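Side-chain contacts in glucoamylase (Thermoanaerobacterium thermosaccharolyticum, PDB 1LF6), which hydrolyses terminal alpha-1,4-linked glucose units one after another from the non-reducing ends of glucan chains, releasing beta-D-glucose: residues A[36-41]-A[93-98]; A[51-54]-A[59-62]; A[62-65]-A[70-73]; A[123-128]-A[132-137]. All coordinates share one frame; numbering follows the deposited sequence.

Contact 1. Residues A[36-41]-A[93-98]; sequences QKQGVG and AISKVE
Gln38 reaches across to Ser95 and donates one amide hydrogen to its hydroxyl: NE2 lies 3.0 Å from Ser95 OG. The bond is nearly straight, 172° at the hydrogen, and OG sits only 5° out of the amide plane, so the N-H points squarely at the oxygen. NE2 also comes within 4.1 Å of Val97 CB, while Val97 CG2 rests 4.0 Å from the backbone O of Gln38. The two valine methyls thus meet the glutamine's backbone and the serine takes its tip. Glutamine suits this place because it has both the length to span the 9.3 Å between Gln38 CA and Ser95 CA and a group that can bond at two ends. Its chain runs extended beyond CG (chi2 174°), which carries the amide out to the facing strand.

Further out, the other end of the amide is fixed as well: OE1 accepts from Gly57 N, in the turn of the neighbouring hairpin, and Ser95 OG is also bonded to Asn111 OD1. The amide is therefore held at both its oxygen and its nitrogen. With the amide gone, as in an alanine, Ser95 OG and Gly57 N would each probably lose this partner, and a gap would open beside Val97.

Residues 36-41 lead into the edge strand 39-42, paired with strand 51-55, whereas 93-98 lies on strand 93-99 of the other sheet, paired with strand 107-113. The contact thus bridges the two sheets of the N-terminal beta-sandwich, with Leu109 of strand 107-113 touching Gln38, Ser95 and Val97.

Contact 2. Residues A[51-54]-A[59-62]; sequences WFTL and ISEV
Thr53 and Ser60 bring their hydroxyls together between the two strands; OG1 to OG measures 2.4 Å, unusually short and doubtful in its exact length, and either could be the donor. Both oxygens stand between their own backbone N and carbonyl carbon (chi1 62° in Thr53, 45° in Ser60), the rotamer that turns each hydroxyl into the space between the chains. Thr53 OG1 also lies 2.9 Å from Glu61 O, and whether its one proton goes there or to Ser60 OG is not settled. Short hydroxyl side chains fit here because they keep their oxygen near the backbone, where OG1 can meet both Ser60 OG and Glu61 O.

The strands form an antiparallel beta hairpin with a beta bulge: Phe52 pairs with Val62 and Leu54 with Ile59, both non-hydrogen-bonded pairs, so one extra residue is fitted into the 59-62 strand. Around the bulge, Ser60 N gives a straight bond to Thr53 O at 2.8 Å, while the one from Thr53 N to Glu61 O is weak and bent.

Leu54 and Ile59 put branched apolar chains on the same face, crossing at an angle, with Leu54 CD2 3.8 Å from Ile59 CG1; Ile124 and Leu133 of the facing sheet pack against this side. Glu61 folds back at chi2 (88°), and its carboxylate is engaged by Lys37 in a salt bridge through OE1 and by Ala33 N through OE2. The Glu61 side chain lies about 10 Å from that of Trp325, a probable substrate-binding residue. At the far end Val62 CG1 comes within 3.2 Å of Trp51 O.

Contact 3. Residues A[62-65]-A[70-73]; sequences VYYP and ADVK
Ala70 sets its methyl over one face of the Tyr63 ring, where strands 58-63 and 70-80 pair as an antiparallel beta hairpin. The methyl forms a CH-pi contact, CB lying 4.0 Å from the ring centroid and 29° off the ring normal. Alanine suits the place because a single methyl can lie over the ring where the two backbones are close, with Tyr63 and Ala70 CA atoms 4.3 Å apart.

Followed outward, Tyr63 starts from a CB on the same face of the sheet as that of Ala70, and CG stands beside its own backbone N (chi1 -58°). CG lies near Ala70 CA, CD1 comes 3.5 Å from Ala70 N, and CE1 meets Ala70 CB at 3.6 Å; CZ still borders that methyl. Beyond the pair, OH is hydrogen-bonded to His338 NE2, and the two rings meet, so the phenol links this sheet to His338, within the glycosyl hydrolase family 15 part of the chain.

On the opposite face of the sheet Val62 and Val72 lie side by side, pointing the same way, CB to CB at 3.7 Å, their beta-branched chains matching the extended backbone. Next to them Asp71 N donates a nearly straight bond to Val62 O. The Asp71 side chain turns back toward Tyr64: OD2 accepts from Lys160 N, while OD1 stands at the edge of the Tyr64 ring, in its plane. That same OD1 lies 2.5 Å from Tyr64 O, close enough that the acid probably holds a proton.

Contact 4. Residues A[123-128]-A[132-137]; sequences DIFTDV and SLIMKA
Ile124 and Met135 lie side by side on one face of the two strands, Ile124 CG1 4.0 Å from Met135 CG. On the same face Leu133 CD1 fits between Ile124 CG2 and Thr126 CG2, the latter at 3.7 Å; Leu133 CG stands opposite its backbone N (chi1 177°), which swings the branch toward these methyls. Apolar side chains and the Thr126 methyl suit this face, because Phe52 and Leu54 of the other sheet pack on it. Were Ile124 cut back to an alanine, Met135 and Leu133 would probably border a gap, and Phe52 and Leu54 would lose a packing partner.

The other face is partly aromatic: Ile134 lies over one face of the Phe125 ring, toward its rim, and its CD1 reaches Phe125 CE1 at 3.6 Å.

Of the polar links, paired backbone bonds join Asp123 with Lys136 and Phe125 with Ile134, and Asp127 N gives one to Ser132 O. The charged ends look elsewhere, Asp123 forming a salt bridge with Lys273 and Asp127 one with Arg130, while Ser132 OG bonds to Thr264. Together these strands make an antiparallel beta hairpin within one of the two sheets of the N-terminal beta-sandwich.

Overall arrangement
All four contacts belong to the N-terminal beta-sandwich. Contacts 2 and 3 follow each other along one sheet, sharing Val62 and strand 58-63, with centres about 7 Å apart; both are nested inside the loop closed by contact 1, whose strand 39-42 is the edge strand beside 51-55. Contact 4 comes later in the chain and lies in the facing sheet. Its centre is about 11 Å from that of contact 2, and the two pack directly through Leu54, Ile59, Ile124 and Leu133. Contact 1 ties the same two sheets together by a polar bridge, the centres of contacts 1 and 4 being about 15 Å apart. Apolar packing and hydrogen bonding thus join both layers of the domain.

Contact 1. Residues A[36-41]-A[93-98]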
loop_
_atom_site.group_PDB
_atom_site.type_symbol
_atom_site.label_atom_id
_atom_site.label_comp_id
_atom_site.label_asym_id
_atom_site.label_seq_id
_atom_site.Cartn_x
_atom_site.Cartn_y
_atom_site.Cartn_z
ATOM N N GLN A 36 4.324 -4.463 -7.649
ATOM C CA GLN A 36 5.429 -4.928 -6.807
ATOM C C GLN A 36 6.424 -3.769 -6.774
ATOM O O GLN A 36 7.033 -3.423 -7.792
ATOM C CB GLN A 36 6.065 -6.193 -7.405
ATOM C CG GLN A 36 7.499 -6.474 -6.968
ATOM C CD GLN A 36 7.660 -6.749 -5.470
ATOM O OE1 GLN A 36 8.783 -6.890 -4.988
ATOM N NE2 GLN A 36 6.546 -6.827 -4.733
ATOM N N LYS A 37 6.578 -3.163 -5.602
ATOM C CA LYS A 37 7.458 -2.016 -5.470
ATOM C C LYS A 37 8.778 -2.280 -4.769
ATOM O O LYS A 37 8.835 -2.992 -3.767
ATOM C CB LYS A 37 6.721 -0.880 -4.746
ATOM C CG LYS A 37 5.395 -0.491 -5.379
ATOM C CD LYS A 37 5.567 -0.072 -6.830
ATOM C CE LYS A 37 4.251 0.407 -7.417
ATOM N NZ LYS A 37 4.365 0.729 -8.873
ATOM N N GLN A 38 9.836 -1.684 -5.308
ATOM C CA GLN A 38 11.178 -1.801 -4.741
ATOM C C GLN A 38 11.297 -0.791 -3.616
ATOM O O GLN A 38 12.145 -0.923 -2.733
ATOM C CB GLN A 38 12.235 -1.487 -5.801
ATOM C CG GLN A 38 12.456 -2.582 -6.820
ATOM C CD GLN A 38 13.395 -2.140 -7.918
ATOM O OE1 GLN A 38 13.081 -1.228 -8.679
ATOM N NE2 GLN A 38 14.557 -2.776 -8.002
ATOM N N GLY A 39 10.439 0.222 -3.657
ATOM C CA GLY A 39 10.463 1.242 -2.627
ATOM C C GLY A 39 9.364 2.271 -2.781
ATOM O O GLY A 39 8.758 2.396 -3.848
ATOM N N VAL A 40 9.101 2.993 -1.700
ATOM C CA VAL A 40 8.098 4.042 -1.690
ATOM C C VAL A 40 8.642 5.146 -0.796
ATOM O O VAL A 40 9.390 4.872 0.140
ATOM C CB VAL A 40 6.737 3.546 -1.137
ATOM C CG1 VAL A 40 6.225 2.392 -1.986
ATOM C CG2 VAL A 40 6.880 3.122 0.325
ATOM N N GLY A 41 8.287 6.394 -1.083
ATOM C CA GLY A 41 8.791 7.473 -0.255
ATOM C C GLY A 41 8.085 8.804 -0.387
ATOM O O GLY A 41 7.268 9.017 -1.276
ATOM N N ALA A 93 17.567 -4.994 -17.876
ATOM C CA ALA A 93 18.651 -4.825 -16.916
ATOM C C ALA A 93 18.245 -5.364 -15.550
ATOM O O ALA A 93 17.062 -5.418 -15.225
ATOM C CB ALA A 93 19.023 -3.350 -16.812
ATOM N N ILE A 94 19.233 -5.775 -14.762
ATOM C CA ILE A 94 18.977 -6.298 -13.423
ATOM C C ILE A 94 19.086 -5.134 -12.447
ATOM O O ILE A 94 20.083 -4.413 -12.444
ATOM C CB ILE A 94 20.005 -7.366 -13.025
ATOM C CG1 ILE A 94 20.043 -8.481 -14.078
ATOM C CG2 ILE A 94 19.653 -7.928 -11.658
ATOM C CD1 ILE A 94 18.726 -9.198 -14.265
ATOM N N SER A 95 18.066 -4.954 -11.616
ATOM C CA SER A 95 18.059 -3.854 -10.662
ATOM C C SER A 95 18.318 -4.308 -9.237
ATOM O O SER A 95 17.806 -5.337 -8.796
ATOM C CB SER A 95 16.717 -3.118 -10.727
ATOM O OG SER A 95 16.738 -1.937 -9.944
ATOM N N LYS A 96 19.128 -3.530 -8.527
ATOM C CA LYS A 96 19.462 -3.799 -7.133
ATOM C C LYS A 96 19.055 -2.551 -6.368
ATOM O O LYS A 96 19.432 -1.441 -6.747
ATOM C CB LYS A 96 20.971 -4.022 -6.961
ATOM C CG LYS A 96 21.542 -5.162 -7.791
ATOM C CD LYS A 96 20.945 -6.493 -7.375
ATOM C CE LYS A 96 21.396 -7.614 -8.296
ATOM N NZ LYS A 96 20.805 -8.922 -7.891
ATOM N N VAL A 97 18.289 -2.724 -5.298
ATOM C CA VAL A 97 17.850 -1.579 -4.519
ATOM C C VAL A 97 18.376 -1.608 -3.089
ATOM O O VAL A 97 18.559 -2.673 -2.505
ATOM C CB VAL A 97 16.301 -1.496 -4.461
ATOM C CG1 VAL A 97 15.746 -2.664 -3.649
ATOM C CG2 VAL A 97 15.866 -0.156 -3.854
ATOM N N GLU A 98 18.632 -0.425 -2.543
ATOM C CA GLU A 98 19.099 -0.286 -1.169
ATOM C C GLU A 98 18.746 1.130 -0.744
ATOM O O GLU A 98 18.735 2.037 -1.576
ATOM C CB GLU A 98 20.617 -0.504 -1.072
ATOM C CG GLU A 98 21.462 0.618 -1.656
ATOM C CD GLU A 98 22.931 0.526 -1.261
ATOM O OE1 GLU A 98 23.711 1.416 -1.664
ATOM O OE2 GLU A 98 23.312 -0.432 -0.551
#

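Contact 2. Residues A[51-54]-A[59-62]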
loop_
_atom_site.group_PDB
_atom_site.type_symbol
_atom_site.label_atom_id
_atom_site.label_comp_id
_atom_site.label_asym_id
_atom_site.label_seq_id
_atom_site.Cartn_x
_atom_site.Cartn_y
_atom_site.Cartn_z
ATOM N N TRP A 51 4.634 12.054 -3.429
ATOM C CA TRP A 51 4.966 10.685 -3.050
ATOM C C TRP A 51 5.482 9.979 -4.291
ATOM O O TRP A 51 5.015 10.255 -5.390
ATOM C CB TRP A 51 3.726 9.920 -2.582
ATOM C CG TRP A 51 3.126 10.354 -1.286
ATOM C CD1 TRP A 51 3.243 9.727 -0.080
ATOM C CD2 TRP A 51 2.228 11.448 -1.087
ATOM N NE1 TRP A 51 2.462 10.358 0.858
ATOM C CE2 TRP A 51 1.828 11.418 0.267
ATOM C CE3 TRP A 51 1.720 12.454 -1.924
ATOM C CZ2 TRP A 51 0.937 12.354 0.805
ATOM C CZ3 TRP A 51 0.838 13.383 -1.389
ATOM C CH2 TRP A 51 0.455 13.326 -0.035
ATOM N N PHE A 52 6.433 9.065 -4.124
ATOM C CA PHE A 52 6.954 8.312 -5.263
ATOM C C PHE A 52 7.050 6.827 -4.930
ATOM O O PHE A 52 7.072 6.442 -3.758
ATOM C CB PHE A 52 8.344 8.817 -5.680
ATOM C CG PHE A 52 9.416 8.583 -4.649
ATOM C CD1 PHE A 52 9.652 9.519 -3.645
ATOM C CD2 PHE A 52 10.179 7.417 -4.670
ATOM C CE1 PHE A 52 10.631 9.297 -2.677
ATOM C CE2 PHE A 52 11.158 7.189 -3.707
ATOM C CZ PHE A 52 11.383 8.131 -2.708
ATOM N N THR A 53 7.090 6.001 -5.971
ATOM C CA THR A 53 7.217 4.556 -5.815
ATOM C C THR A 53 8.230 4.094 -6.849
ATOM O O THR A 53 8.405 4.743 -7.878
ATOM C CB THR A 53 5.875 3.815 -6.064
ATOM O OG1 THR A 53 5.431 4.040 -7.411
ATOM C CG2 THR A 53 4.814 4.306 -5.104
ATOM N N LEU A 54 8.907 2.985 -6.563
ATOM C CA LEU A 54 9.907 2.434 -7.469
ATOM C C LEU A 54 9.515 1.010 -7.858
ATOM O O LEU A 54 8.996 0.253 -7.037
ATOM C CB LEU A 54 11.286 2.408 -6.791
ATOM C CG LEU A 54 11.811 3.718 -6.201
ATOM C CD1 LEU A 54 13.140 3.468 -5.492
ATOM C CD2 LEU A 54 11.976 4.749 -7.304
ATOM N N ILE A 59 11.446 4.771 -11.405
ATOM C CA ILE A 59 10.372 5.468 -10.735
ATOM C C ILE A 59 9.071 5.051 -11.415
ATOM O O ILE A 59 8.968 5.086 -12.642
ATOM C CB ILE A 59 10.558 6.993 -10.872
ATOM C CG1 ILE A 59 11.710 7.448 -9.971
ATOM C CG2 ILE A 59 9.259 7.720 -10.563
ATOM C CD1 ILE A 59 12.166 8.876 -10.218
ATOM N N SER A 60 8.094 4.619 -10.626
ATOM C CA SER A 60 6.806 4.235 -11.184
ATOM C C SER A 60 5.821 5.360 -10.855
ATOM O O SER A 60 6.087 6.522 -11.168
ATOM C CB SER A 60 6.347 2.887 -10.608
ATOM O OG SER A 60 6.534 2.810 -9.204
ATOM N N GLU A 61 4.699 5.041 -10.221
ATOM C CA GLU A 61 3.723 6.077 -9.889
ATOM C C GLU A 61 4.266 7.164 -8.959
ATOM O O GLU A 61 5.033 6.886 -8.032
ATOM C CB GLU A 61 2.477 5.473 -9.231
ATOM C CG GLU A 61 1.584 4.646 -10.139
ATOM C CD GLU A 61 1.995 3.188 -10.208
ATOM O OE1 GLU A 61 2.873 2.780 -9.430
ATOM O OE2 GLU A 61 1.427 2.449 -11.041
ATOM N N VAL A 62 3.864 8.405 -9.225
ATOM C CA VAL A 62 4.253 9.550 -8.410
ATOM C C VAL A 62 2.952 10.268 -8.094
ATOM O O VAL A 62 2.125 10.490 -8.982
ATOM C CB VAL A 62 5.214 10.511 -9.157
ATOM C CG1 VAL A 62 5.653 11.629 -8.220
ATOM C CG2 VAL A 62 6.431 9.751 -9.668
#

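Contact 3. Residues A[62-65]-A[70-73]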
loop_
_atom_site.group_PDB
_atom_site.type_symbol
_atom_site.label_atom_id
_atom_site.label_comp_id
_atom_site.label_asym_id
_atom_site.label_seq_id
_atom_site.Cartn_x
_atom_site.Cartn_y
_atom_site.Cartn_z
ATOM N N VAL A 62 3.864 8.405 -9.225
ATOM C CA VAL A 62 4.253 9.550 -8.410
ATOM C C VAL A 62 2.952 10.268 -8.094
ATOM O O VAL A 62 2.125 10.490 -8.982
ATOM C CB VAL A 62 5.214 10.511 -9.157
ATOM C CG1 VAL A 62 5.653 11.629 -8.220
ATOM C CG2 VAL A 62 6.431 9.751 -9.668
ATOM N N TYR A 63 2.774 10.637 -6.833
ATOM C CA TYR A 63 1.541 11.279 -6.386
ATOM C C TYR A 63 1.674 12.737 -5.965
ATOM O O TYR A 63 2.671 13.133 -5.359
ATOM C CB TYR A 63 0.962 10.476 -5.218
ATOM C CG TYR A 63 0.672 9.030 -5.559
ATOM C CD1 TYR A 63 -0.638 8.581 -5.725
ATOM C CD2 TYR A 63 1.709 8.116 -5.740
ATOM C CE1 TYR A 63 -0.909 7.255 -6.066
ATOM C CE2 TYR A 63 1.451 6.789 -6.082
ATOM C CZ TYR A 63 0.142 6.365 -6.244
ATOM O OH TYR A 63 -0.114 5.050 -6.581
ATOM N N TYR A 64 0.636 13.512 -6.277
ATOM C CA TYR A 64 0.547 14.933 -5.949
ATOM C C TYR A 64 -0.821 15.458 -6.371
ATOM O O TYR A 64 -1.319 15.115 -7.443
ATOM C CB TYR A 64 1.646 15.741 -6.663
ATOM C CG TYR A 64 1.322 17.221 -6.792
ATOM C CD1 TYR A 64 0.543 17.694 -7.849
ATOM C CD2 TYR A 64 1.752 18.141 -5.833
ATOM C CE1 TYR A 64 0.199 19.039 -7.951
ATOM C CE2 TYR A 64 1.412 19.495 -5.926
ATOM C CZ TYR A 64 0.635 19.934 -6.988
ATOM O OH TYR A 64 0.293 21.264 -7.096
ATOM N N PRO A 65 -1.443 16.309 -5.539
ATOM C CA PRO A 65 -0.963 16.809 -4.247
ATOM C C PRO A 65 -1.491 15.983 -3.076
ATOM O O PRO A 65 -1.264 16.324 -1.914
ATOM C CB PRO A 65 -1.499 18.226 -4.226
ATOM C CG PRO A 65 -2.860 18.035 -4.821
ATOM C CD PRO A 65 -2.603 17.100 -5.995
ATOM N N ALA A 70 -2.464 9.975 -8.397
ATOM C CA ALA A 70 -1.284 9.572 -9.145
ATOM C C ALA A 70 -1.258 10.440 -10.397
ATOM O O ALA A 70 -2.292 10.674 -11.020
ATOM C CB ALA A 70 -1.371 8.102 -9.517
ATOM N N ASP A 71 -0.077 10.921 -10.758
ATOM C CA ASP A 71 0.069 11.790 -11.916
ATOM C C ASP A 71 1.088 11.255 -12.900
ATOM O O ASP A 71 1.185 11.736 -14.027
ATOM C CB ASP A 71 0.514 13.178 -11.464
ATOM C CG ASP A 71 -0.464 13.824 -10.519
ATOM O OD1 ASP A 71 -0.068 14.145 -9.380
ATOM O OD2 ASP A 71 -1.633 14.014 -10.914
ATOM N N VAL A 72 1.848 10.258 -12.466
ATOM C CA VAL A 72 2.892 9.680 -13.293
ATOM C C VAL A 72 2.810 8.159 -13.338
ATOM O O VAL A 72 2.492 7.516 -12.340
ATOM C CB VAL A 72 4.280 10.087 -12.746
ATOM C CG1 VAL A 72 5.382 9.498 -13.607
ATOM C CG2 VAL A 72 4.385 11.605 -12.686
ATOM N N LYS A 73 3.096 7.583 -14.499
ATOM C CA LYS A 73 3.064 6.136 -14.636
ATOM C C LYS A 73 4.488 5.614 -14.478
ATOM O O LYS A 73 4.729 4.646 -13.754
ATOM C CB LYS A 73 2.493 5.750 -16.002
ATOM C CG LYS A 73 2.254 4.258 -16.200
ATOM C CD LYS A 73 3.432 3.573 -16.866
ATOM C CE LYS A 73 3.105 2.125 -17.212
ATOM N NZ LYS A 73 4.195 1.474 -17.991
#

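Contact 4. Residues A[123-128]-A[132-137]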
loop_
_atom_site.group_PDB
_atom_site.type_symbol
_atom_site.label_atom_id
_atom_site.label_comp_id
_atom_site.label_asym_id
_atom_site.label_seq_id
_atom_site.Cartn_x
_atom_site.Cartn_y
_atom_site.Cartn_z
ATOM N N ASP A 123 19.802 7.900 -7.507
ATOM C CA ASP A 123 19.613 8.373 -6.141
ATOM C C ASP A 123 18.271 9.073 -6.225
ATOM O O ASP A 123 18.142 10.077 -6.930
ATOM C CB ASP A 123 20.707 9.376 -5.761
ATOM C CG ASP A 123 21.994 8.703 -5.339
ATOM O OD1 ASP A 123 22.250 7.580 -5.818
ATOM O OD2 ASP A 123 22.757 9.296 -4.533
ATOM N N ILE A 124 17.278 8.542 -5.519
ATOM C CA ILE A 124 15.934 9.103 -5.572
ATOM C C ILE A 124 15.345 9.493 -4.222
ATOM O O ILE A 124 15.419 8.735 -3.257
ATOM C CB ILE A 124 14.977 8.106 -6.264
ATOM C CG1 ILE A 124 15.536 7.748 -7.648
ATOM C CG2 ILE A 124 13.574 8.703 -6.382
ATOM C CD1 ILE A 124 14.829 6.588 -8.317
ATOM N N PHE A 125 14.744 10.679 -4.180
ATOM C CA PHE A 125 14.112 11.214 -2.979
ATOM C C PHE A 125 13.396 12.500 -3.368
ATOM O O PHE A 125 13.391 12.877 -4.536
ATOM C CB PHE A 125 15.162 11.490 -1.896
ATOM C CG PHE A 125 16.191 12.508 -2.293
ATOM C CD1 PHE A 125 16.017 13.855 -1.981
ATOM C CD2 PHE A 125 17.331 12.126 -2.995
ATOM C CE1 PHE A 125 16.963 14.804 -2.365
ATOM C CE2 PHE A 125 18.279 13.066 -3.383
ATOM C CZ PHE A 125 18.097 14.408 -3.068
ATOM N N THR A 126 12.788 13.175 -2.402
ATOM C CA THR A 126 12.078 14.410 -2.710
ATOM C C THR A 126 12.652 15.624 -1.989
ATOM O O THR A 126 13.468 15.494 -1.078
ATOM C CB THR A 126 10.586 14.291 -2.360
ATOM O OG1 THR A 126 10.444 13.965 -0.973
ATOM C CG2 THR A 126 9.927 13.208 -3.207
ATOM N N ASP A 127 12.213 16.803 -2.418
ATOM C CA ASP A 127 12.643 18.066 -1.840
ATOM C C ASP A 127 11.765 18.319 -0.620
ATOM O O ASP A 127 10.556 18.507 -0.746
ATOM C CB ASP A 127 12.470 19.182 -2.881
ATOM C CG ASP A 127 13.044 20.523 -2.423
ATOM O OD1 ASP A 127 13.382 21.343 -3.299
ATOM O OD2 ASP A 127 13.143 20.758 -1.202
ATOM N N VAL A 128 12.371 18.309 0.563
ATOM C CA VAL A 128 11.625 18.514 1.799
ATOM C C VAL A 128 10.885 19.850 1.868
ATOM O O VAL A 128 9.886 19.976 2.579
ATOM C CB VAL A 128 12.551 18.404 3.035
ATOM C CG1 VAL A 128 13.168 17.009 3.102
ATOM C CG2 VAL A 128 13.646 19.468 2.967
ATOM N N SER A 132 8.755 18.617 -5.420
ATOM C CA SER A 132 9.586 18.142 -6.519
ATOM C C SER A 132 10.255 16.809 -6.204
ATOM O O SER A 132 10.700 16.566 -5.080
ATOM C CB SER A 132 10.659 19.180 -6.870
ATOM O OG SER A 132 11.698 19.177 -5.910
ATOM N N LEU A 133 10.310 15.947 -7.213
ATOM C CA LEU A 133 10.937 14.638 -7.086
ATOM C C LEU A 133 12.314 14.754 -7.722
ATOM O O LEU A 133 12.455 15.310 -8.814
ATOM C CB LEU A 133 10.124 13.570 -7.821
ATOM C CG LEU A 133 10.735 12.165 -7.816
ATOM C CD1 LEU A 133 10.789 11.634 -6.389
ATOM C CD2 LEU A 133 9.902 11.242 -8.701
ATOM N N ILE A 134 13.323 14.224 -7.040
ATOM C CA ILE A 134 14.690 14.307 -7.530
ATOM C C ILE A 134 15.298 12.948 -7.831
ATOM O O ILE A 134 15.100 11.993 -7.087
ATOM C CB ILE A 134 15.584 15.013 -6.492
ATOM C CG1 ILE A 134 15.001 16.385 -6.159
ATOM C CG2 ILE A 134 17.001 15.134 -7.023
ATOM C CD1 ILE A 134 15.554 17.005 -4.894
ATOM N N MET A 135 16.037 12.871 -8.929
ATOM C CA MET A 135 16.713 11.642 -9.308
ATOM C C MET A 135 18.082 11.958 -9.876
ATOM O O MET A 135 18.198 12.496 -10.978
ATOM C CB MET A 135 15.934 10.847 -10.363
ATOM C CG MET A 135 16.740 9.656 -10.898
ATOM S SD MET A 135 15.983 8.743 -12.259
ATOM C CE MET A 135 15.955 10.021 -13.537
ATOM N N LYS A 136 19.121 11.640 -9.118
ATOM C CA LYS A 136 20.472 11.852 -9.605
ATOM C C LYS A 136 20.813 10.543 -10.293
ATOM O O LYS A 136 20.520 9.466 -9.773
ATOM C CB LYS A 136 21.445 12.109 -8.453
ATOM C CG LYS A 136 22.871 12.401 -8.912
ATOM C CD LYS A 136 23.699 12.987 -7.780
ATOM C CE LYS A 136 25.036 13.512 -8.274
ATOM N NZ LYS A 136 25.822 14.152 -7.175
ATOM N N ALA A 137 21.411 10.630 -11.472
ATOM C CA ALA A 137 21.765 9.430 -12.208
ATOM C C ALA A 137 23.120 9.586 -12.870
ATOM O O ALA A 137 23.552 10.698 -13.173
ATOM C CB ALA A 137 20.703 9.132 -13.259
#